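Local coordinates for putative uncharacterized protein (PDB 4GNX), which is probably the large subunit of replication protein A, which binds single-stranded DNA, probably protecting it during DNA replication and repair, at residues Lys118-Glu131 and Ala200-Leu214. Numbering follows the deposited sequence.
Sequences KYEFVRINELESVE and AFKGVKVGDFGGRSL. With nucleotides of chain G.
In an OB-fold domain of replication protein A, Arg212 of the hairpin 207-213 ties the strands to the 3-10 turn 127-129 that leads into the barrel. Its side chain bends at chi2 (-72°), which lays the guanidinium beside the backbone of the turn. Arg212 NE donates to Leu127 O at 3.0 Å, coming from above the carbonyl plane. Val130 N donates to the same oxygen from the opposite face of that plane, so the carbonyl that closes the turn also anchors the arginine. Val130 O lies at the guanidinium edge and receives two weak bonds, from Arg212 NH2 at 2.6 Å and from Arg212 NE. NH1 turns back to Gly211 O in its own hairpin. The group is thus held from both segments.

Next to this, apolar side chains meet. The methyl carbons Val130 CG1 and Val206 CG2 touch at 3.8 Å. Leu127 CD2 meets Leu214 CD2, and Tyr250 and Cys136 also touch Leu127.

At the other end, Lys202 folds past the ring of Tyr119, with Lys202 CB 3.6 Å from Tyr119 CE2. Phe201 O lies at the ring edge, in plane. The lysine chain then bends so that Lys202 NZ reaches Lys118 O in a weak hydrogen bond of 2.9 Å. Its stronger partner is Asp137, through a salt bridge. CB of Tyr119 sits over one face of the Phe121 ring, toward the rim, and Phe121 CZ reaches Ala200 CB.

The strand and hairpin also carry DNA contacts. Lys205 NZ hydrogen-bonds to DT6 OP2 at 2.9 Å and to DT7 O4 at 3.2 Å, both of chain G. One face of the Phe209 ring packs on the sugar of DT8 of chain G. Phosphate and base contacts from a strand, with an aromatic side chain from the adjoining hairpin, are typical of an OB-fold that binds single-stranded DNA.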
loop_
_atom_site.group_PDB
_atom_site.type_symbol
_atom_site.label_atom_id
_atom_site.label_comp_id
_atom_site.label_asym_id
_atom_site.label_seq_id
_atom_site.Cartn_x
_atom_site.Cartn_y
_atom_site.Cartn_z
ATOM N N LYS C 118 15.426 5.178 24.370
ATOM C CA LYS C 118 15.345 6.616 24.171
ATOM C C LYS C 118 14.001 7.034 23.654
ATOM O O LYS C 118 13.330 6.295 22.948
ATOM C CB LYS C 118 16.407 7.088 23.192
ATOM C CG LYS C 118 17.753 7.313 23.841
ATOM C CD LYS C 118 18.661 8.127 22.942
ATOM C CE LYS C 118 19.721 8.841 23.768
ATOM N NZ LYS C 118 20.361 9.963 23.027
ATOM N N TYR C 119 13.634 8.256 23.957
ATOM C CA TYR C 119 12.322 8.701 23.603
ATOM C C TYR C 119 12.413 9.949 22.763
ATOM O O TYR C 119 13.203 10.847 23.054
ATOM C CB TYR C 119 11.505 8.931 24.871
ATOM C CG TYR C 119 11.085 7.650 25.577
ATOM C CD1 TYR C 119 11.937 7.003 26.487
ATOM C CD2 TYR C 119 9.833 7.083 25.335
ATOM C CE1 TYR C 119 11.545 5.831 27.132
ATOM C CE2 TYR C 119 9.435 5.918 25.975
ATOM C CZ TYR C 119 10.291 5.292 26.869
ATOM O OH TYR C 119 9.882 4.135 27.494
ATOM N N GLU C 120 11.631 9.977 21.692
ATOM C CA GLU C 120 11.458 11.186 20.901
ATOM C C GLU C 120 9.999 11.598 20.997
ATOM O O GLU C 120 9.154 11.213 20.177
ATOM C CB GLU C 120 11.900 10.981 19.452
ATOM C CG GLU C 120 13.394 11.178 19.219
ATOM C CD GLU C 120 14.210 9.890 19.298
ATOM O OE1 GLU C 120 13.873 9.000 20.113
ATOM O OE2 GLU C 120 15.209 9.772 18.547
ATOM N N PHE C 121 9.711 12.380 22.029
ATOM C CA PHE C 121 8.342 12.700 22.371
ATOM C C PHE C 121 7.700 13.733 21.473
ATOM O O PHE C 121 8.301 14.746 21.118
ATOM C CB PHE C 121 8.234 13.148 23.817
ATOM C CG PHE C 121 8.331 12.031 24.796
ATOM C CD1 PHE C 121 7.508 10.924 24.684
ATOM C CD2 PHE C 121 9.235 12.090 25.840
ATOM C CE1 PHE C 121 7.588 9.884 25.592
ATOM C CE2 PHE C 121 9.320 11.058 26.757
ATOM C CZ PHE C 121 8.495 9.953 26.634
ATOM N N VAL C 122 6.457 13.453 21.123
ATOM C CA VAL C 122 5.617 14.381 20.400
ATOM C C VAL C 122 4.559 14.864 21.390
ATOM O O VAL C 122 3.851 14.047 21.999
ATOM C CB VAL C 122 4.946 13.682 19.195
ATOM C CG1 VAL C 122 4.044 14.645 18.436
ATOM C CG2 VAL C 122 5.991 13.079 18.267
ATOM N N ARG C 123 4.473 16.183 21.569
ATOM C CA ARG C 123 3.447 16.766 22.430
ATOM C C ARG C 123 2.091 16.541 21.780
ATOM O O ARG C 123 1.977 16.596 20.557
ATOM C CB ARG C 123 3.687 18.262 22.669
ATOM C CG ARG C 123 5.138 18.641 22.939
ATOM C CD ARG C 123 5.315 19.526 24.173
ATOM N NE ARG C 123 4.878 18.852 25.399
ATOM C CZ ARG C 123 5.489 17.806 25.963
ATOM N NH1 ARG C 123 6.588 17.280 25.425
ATOM N NH2 ARG C 123 4.990 17.276 27.076
ATOM N N ILE C 124 1.075 16.274 22.599
ATOM C CA ILE C 124 -0.296 15.998 22.125
ATOM C C ILE C 124 -0.818 17.013 21.081
ATOM O O ILE C 124 -1.514 16.630 20.134
ATOM C CB ILE C 124 -1.310 15.905 23.299
ATOM C CG1 ILE C 124 -0.763 15.077 24.475
ATOM C CG2 ILE C 124 -2.669 15.408 22.824
ATOM C CD1 ILE C 124 -0.553 13.614 24.196
ATOM N N ASN C 125 -0.491 18.295 21.251
ATOM C CA ASN C 125 -0.893 19.314 20.275
ATOM C C ASN C 125 -0.165 19.230 18.920
ATOM O O ASN C 125 -0.625 19.795 17.930
ATOM C CB ASN C 125 -0.815 20.734 20.872
ATOM C CG ASN C 125 0.413 20.948 21.740
ATOM O OD1 ASN C 125 0.640 20.226 22.713
ATOM N ND2 ASN C 125 1.204 21.953 21.395
ATOM N N GLU C 126 0.951 18.508 18.876
ATOM C CA GLU C 126 1.771 18.418 17.662
ATOM C C GLU C 126 1.404 17.213 16.781
ATOM O O GLU C 126 1.797 17.140 15.612
ATOM C CB GLU C 126 3.258 18.383 18.032
ATOM C CG GLU C 126 3.631 19.343 19.159
ATOM C CD GLU C 126 5.125 19.627 19.264
ATOM O OE1 GLU C 126 5.918 18.657 19.372
ATOM O OE2 GLU C 126 5.501 20.829 19.259
ATOM N N LEU C 127 0.632 16.289 17.351
ATOM C CA LEU C 127 0.266 15.030 16.700
ATOM C C LEU C 127 -0.400 15.214 15.360
ATOM O O LEU C 127 -0.289 14.357 14.491
ATOM C CB LEU C 127 -0.676 14.219 17.587
ATOM C CG LEU C 127 -0.112 13.614 18.873
ATOM C CD1 LEU C 127 -1.248 13.233 19.810
ATOM C CD2 LEU C 127 0.777 12.411 18.589
ATOM N N GLU C 128 -1.110 16.321 15.197
ATOM C CA GLU C 128 -1.817 16.564 13.953
ATOM C C GLU C 128 -0.852 16.767 12.785
ATOM O O GLU C 128 -1.260 16.719 11.628
ATOM C CB GLU C 128 -2.820 17.715 14.092
ATOM C CG GLU C 128 -2.314 18.935 14.857
ATOM C CD GLU C 128 -3.389 20.003 15.054
ATOM O OE1 GLU C 128 -4.560 19.649 15.329
ATOM O OE2 GLU C 128 -3.063 21.205 14.944
ATOM N N SER C 129 0.429 16.959 13.097
ATOM C CA SER C 129 1.476 17.070 12.072
ATOM C C SER C 129 2.109 15.714 11.688
ATOM O O SER C 129 2.715 15.585 10.627
ATOM C CB SER C 129 2.556 18.072 12.503
ATOM O OG SER C 129 3.309 17.566 13.593
ATOM N N VAL C 130 1.972 14.720 12.564
ATOM C CA VAL C 130 2.368 13.333 12.282
ATOM C C VAL C 130 1.308 12.686 11.393
ATOM O O VAL C 130 0.108 12.848 11.636
ATOM C CB VAL C 130 2.460 12.490 13.580
ATOM C CG1 VAL C 130 2.838 11.042 13.268
ATOM C CG2 VAL C 130 3.432 13.113 14.574
ATOM N N GLU C 131 1.737 11.947 10.378
ATOM C CA GLU C 131 0.774 11.300 9.494
ATOM C C GLU C 131 0.319 9.942 10.018
ATOM O O GLU C 131 1.029 9.283 10.792
ATOM C CB GLU C 131 1.321 11.187 8.077
ATOM C CG GLU C 131 2.748 10.682 8.011
ATOM C CD GLU C 131 3.518 11.305 6.865
ATOM O OE1 GLU C 131 3.018 11.256 5.715
ATOM O OE2 GLU C 131 4.619 11.848 7.116
ATOM N N ALA C 200 4.062 6.953 29.880
ATOM C CA ALA C 200 5.041 7.185 28.818
ATOM C C ALA C 200 4.964 6.085 27.762
ATOM O O ALA C 200 5.085 4.901 28.076
ATOM C CB ALA C 200 6.445 7.275 29.403
ATOM N N PHE C 201 4.778 6.479 26.510
ATOM C CA PHE C 201 4.596 5.516 25.435
ATOM C C PHE C 201 5.711 5.520 24.394
ATOM O O PHE C 201 6.094 6.583 23.880
ATOM C CB PHE C 201 3.253 5.749 24.761
ATOM C CG PHE C 201 2.082 5.397 25.623
ATOM C CD1 PHE C 201 1.554 6.320 26.520
ATOM C CD2 PHE C 201 1.503 4.136 25.550
ATOM C CE1 PHE C 201 0.471 5.994 27.326
ATOM C CE2 PHE C 201 0.415 3.810 26.352
ATOM C CZ PHE C 201 -0.099 4.741 27.245
ATOM N N LYS C 202 6.229 4.322 24.100
ATOM C CA LYS C 202 7.204 4.123 23.018
ATOM C C LYS C 202 6.578 3.343 21.867
ATOM O O LYS C 202 5.956 2.298 22.077
ATOM C CB LYS C 202 8.479 3.426 23.523
ATOM C CG LYS C 202 9.761 3.983 22.918
ATOM C CD LYS C 202 10.126 3.304 21.610
ATOM C CE LYS C 202 10.501 4.311 20.536
ATOM N NZ LYS C 202 11.516 5.293 20.986
ATOM N N GLY C 203 6.737 3.873 20.657
ATOM C CA GLY C 203 6.252 3.223 19.441
ATOM C C GLY C 203 4.756 2.995 19.449
ATOM O O GLY C 203 4.294 1.889 19.698
ATOM N N VAL C 204 4.002 4.052 19.174
ATOM C CA VAL C 204 2.556 4.002 19.217
ATOM C C VAL C 204 2.030 4.370 17.832
ATOM O O VAL C 204 2.637 5.190 17.141
ATOM C CB VAL C 204 2.051 4.956 20.318
ATOM C CG1 VAL C 204 0.585 5.325 20.148
ATOM C CG2 VAL C 204 2.275 4.323 21.675
ATOM N N LYS C 205 0.924 3.747 17.414
ATOM C CA LYS C 205 0.339 4.018 16.096
ATOM C C LYS C 205 -0.541 5.250 16.134
ATOM O O LYS C 205 -1.366 5.395 17.030
ATOM C CB LYS C 205 -0.471 2.829 15.581
ATOM C CG LYS C 205 -0.812 2.948 14.096
ATOM C CD LYS C 205 -1.839 1.924 13.617
ATOM C CE LYS C 205 -3.160 2.017 14.373
ATOM N NZ LYS C 205 -4.163 1.056 13.835
ATOM N N VAL C 206 -0.358 6.133 15.151
ATOM C CA VAL C 206 -1.212 7.313 14.982
ATOM C C VAL C 206 -2.359 7.024 14.005
ATOM O O VAL C 206 -2.137 6.814 12.806
ATOM C CB VAL C 206 -0.404 8.529 14.487
ATOM C CG1 VAL C 206 -1.326 9.699 14.153
ATOM C CG2 VAL C 206 0.644 8.933 15.516
ATOM N N GLY C 207 -3.582 6.996 14.534
ATOM C CA GLY C 207 -4.792 6.921 13.712
ATOM C C GLY C 207 -5.423 8.295 13.549
ATOM O O GLY C 207 -5.103 9.231 14.301
ATOM N N ASP C 208 -6.317 8.421 12.570
ATOM C CA ASP C 208 -6.938 9.705 12.278
ATOM C C ASP C 208 -8.405 9.785 12.716
ATOM O O ASP C 208 -9.101 10.759 12.422
ATOM C CB ASP C 208 -6.774 10.048 10.795
ATOM C CG ASP C 208 -7.756 9.318 9.913
ATOM O OD1 ASP C 208 -8.096 9.866 8.842
ATOM O OD2 ASP C 208 -8.201 8.211 10.285
ATOM N N PHE C 209 -8.867 8.756 13.419
ATOM C CA PHE C 209 -10.222 8.734 13.975
ATOM C C PHE C 209 -10.360 9.834 15.036
ATOM O O PHE C 209 -9.734 9.778 16.099
ATOM C CB PHE C 209 -10.547 7.333 14.548
ATOM C CG PHE C 209 -11.979 7.156 15.013
ATOM C CD1 PHE C 209 -13.041 7.237 14.121
ATOM C CD2 PHE C 209 -12.265 6.876 16.347
ATOM C CE1 PHE C 209 -14.354 7.064 14.545
ATOM C CE2 PHE C 209 -13.576 6.698 16.778
ATOM C CZ PHE C 209 -14.620 6.790 15.877
ATOM N N GLY C 210 -11.170 10.843 14.727
ATOM C CA GLY C 210 -11.338 11.996 15.602
ATOM C C GLY C 210 -10.161 12.933 15.432
ATOM O O GLY C 210 -9.557 13.370 16.413
ATOM N N GLY C 211 -9.832 13.225 14.173
ATOM C CA GLY C 211 -8.704 14.088 13.826
ATOM C C GLY C 211 -7.380 13.378 14.017
ATOM O O GLY C 211 -6.636 13.164 13.049
ATOM N N ARG C 212 -7.095 13.026 15.274
ATOM C CA ARG C 212 -5.912 12.255 15.662
ATOM C C ARG C 212 -6.211 11.409 16.892
ATOM O O ARG C 212 -6.788 11.897 17.864
ATOM C CB ARG C 212 -4.723 13.177 15.940
ATOM C CG ARG C 212 -4.036 13.717 14.697
ATOM C CD ARG C 212 -3.256 12.616 13.999
ATOM N NE ARG C 212 -2.493 13.089 12.844
ATOM C CZ ARG C 212 -2.978 13.199 11.611
ATOM N NH1 ARG C 212 -4.240 12.890 11.351
ATOM N NH2 ARG C 212 -2.195 13.634 10.640
ATOM N N SER C 213 -5.829 10.137 16.827
ATOM C CA SER C 213 -5.969 9.213 17.946
ATOM C C SER C 213 -4.867 8.159 17.922
ATOM O O SER C 213 -4.190 7.978 16.903
ATOM C CB SER C 213 -7.350 8.554 17.947
ATOM O OG SER C 213 -7.566 7.817 16.759
ATOM N N LEU C 214 -4.691 7.478 19.053
ATOM C CA LEU C 214 -3.566 6.566 19.247
ATOM C C LEU C 214 -3.977 5.130 19.506
ATOM O O LEU C 214 -5.047 4.860 20.054
ATOM C CB LEU C 214 -2.672 7.053 20.380
ATOM C CG LEU C 214 -2.082 8.443 20.183
ATOM C CD1 LEU C 214 -1.372 8.906 21.452
ATOM C CD2 LEU C 214 -1.162 8.489 18.976
ATOM P P DT G 8 -15.856 -1.403 16.248
ATOM O OP1 DT G 8 -16.741 -1.616 17.422
ATOM O OP2 DT G 8 -16.088 -2.192 15.005
ATOM O "O5'" DT G 8 -15.847 0.148 15.886
ATOM C "C5'" DT G 8 -16.110 1.141 16.890
ATOM C "C4'" DT G 8 -16.050 2.520 16.276
ATOM O "O4'" DT G 8 -14.708 2.772 15.798
ATOM C "C3'" DT G 8 -16.930 2.699 15.045
ATOM O "O3'" DT G 8 -18.321 2.878 15.362
ATOM C "C2'" DT G 8 -16.234 3.837 14.324
ATOM C "C1'" DT G 8 -14.763 3.508 14.572
ATOM N N1 DT G 8 -14.110 2.696 13.511
ATOM C C2 DT G 8 -13.138 3.294 12.737
ATOM O O2 DT G 8 -12.787 4.452 12.883
ATOM N N3 DT G 8 -12.585 2.478 11.782
ATOM C C4 DT G 8 -12.903 1.160 11.523
ATOM O O4 DT G 8 -12.319 0.555 10.629
ATOM C C5 DT G 8 -13.936 0.598 12.367
ATOM C C7 DT G 8 -14.348 -0.825 12.157
ATOM C C6 DT G 8 -14.478 1.383 13.305
ATOM P P DT G 6 -3.888 -2.670 13.552
ATOM O OP1 DT G 6 -3.827 -2.284 12.120
ATOM O OP2 DT G 6 -3.535 -1.667 14.593
ATOM O "O5'" DT G 6 -5.357 -3.218 13.843
ATOM C "C5'" DT G 6 -6.072 -3.992 12.855
ATOM C "C4'" DT G 6 -7.025 -4.967 13.511
ATOM O "O4'" DT G 6 -6.325 -5.806 14.459
ATOM C "C3'" DT G 6 -8.192 -4.334 14.269
ATOM O "O3'" DT G 6 -9.412 -4.975 13.888
ATOM C "C2'" DT G 6 -7.844 -4.537 15.734
ATOM C "C1'" DT G 6 -6.931 -5.753 15.742
ATOM N N1 DT G 6 -5.848 -5.692 16.752
ATOM C C2 DT G 6 -5.826 -6.624 17.766
ATOM O O2 DT G 6 -6.663 -7.503 17.883
ATOM N N3 DT G 6 -4.782 -6.486 18.646
ATOM C C4 DT G 6 -3.781 -5.534 18.613
ATOM O O4 DT G 6 -2.908 -5.534 19.477
ATOM C C5 DT G 6 -3.862 -4.593 17.520
ATOM C C7 DT G 6 -2.817 -3.529 17.397
ATOM C C6 DT G 6 -4.878 -4.717 16.657
ATOM P P DT G 7 -10.493 -4.083 13.128
ATOM O OP1 DT G 7 -11.547 -4.965 12.566
ATOM O OP2 DT G 7 -9.749 -3.166 12.226
ATOM O "O5'" DT G 7 -11.105 -3.246 14.339
ATOM C "C5'" DT G 7 -11.728 -3.908 15.460
ATOM C "C4'" DT G 7 -12.356 -2.903 16.399
ATOM O "O4'" DT G 7 -11.336 -2.085 17.013
ATOM C "C3'" DT G 7 -13.336 -1.921 15.762
ATOM O "O3'" DT G 7 -14.346 -1.622 16.726
ATOM C "C2'" DT G 7 -12.472 -0.703 15.482
ATOM C "C1'" DT G 7 -11.515 -0.718 16.662
ATOM N N1 DT G 7 -10.176 -0.140 16.429
ATOM C C2 DT G 7 -9.691 0.732 17.377
ATOM O O2 DT G 7 -10.328 1.072 18.357
ATOM N N3 DT G 7 -8.425 1.200 17.127
ATOM C C4 DT G 7 -7.608 0.876 16.061
ATOM O O4 DT G 7 -6.493 1.379 15.970
ATOM C C5 DT G 7 -8.178 -0.049 15.109
ATOM C C7 DT G 7 -7.373 -0.445 13.913
ATOM C C6 DT G 7 -9.414 -0.513 15.343
#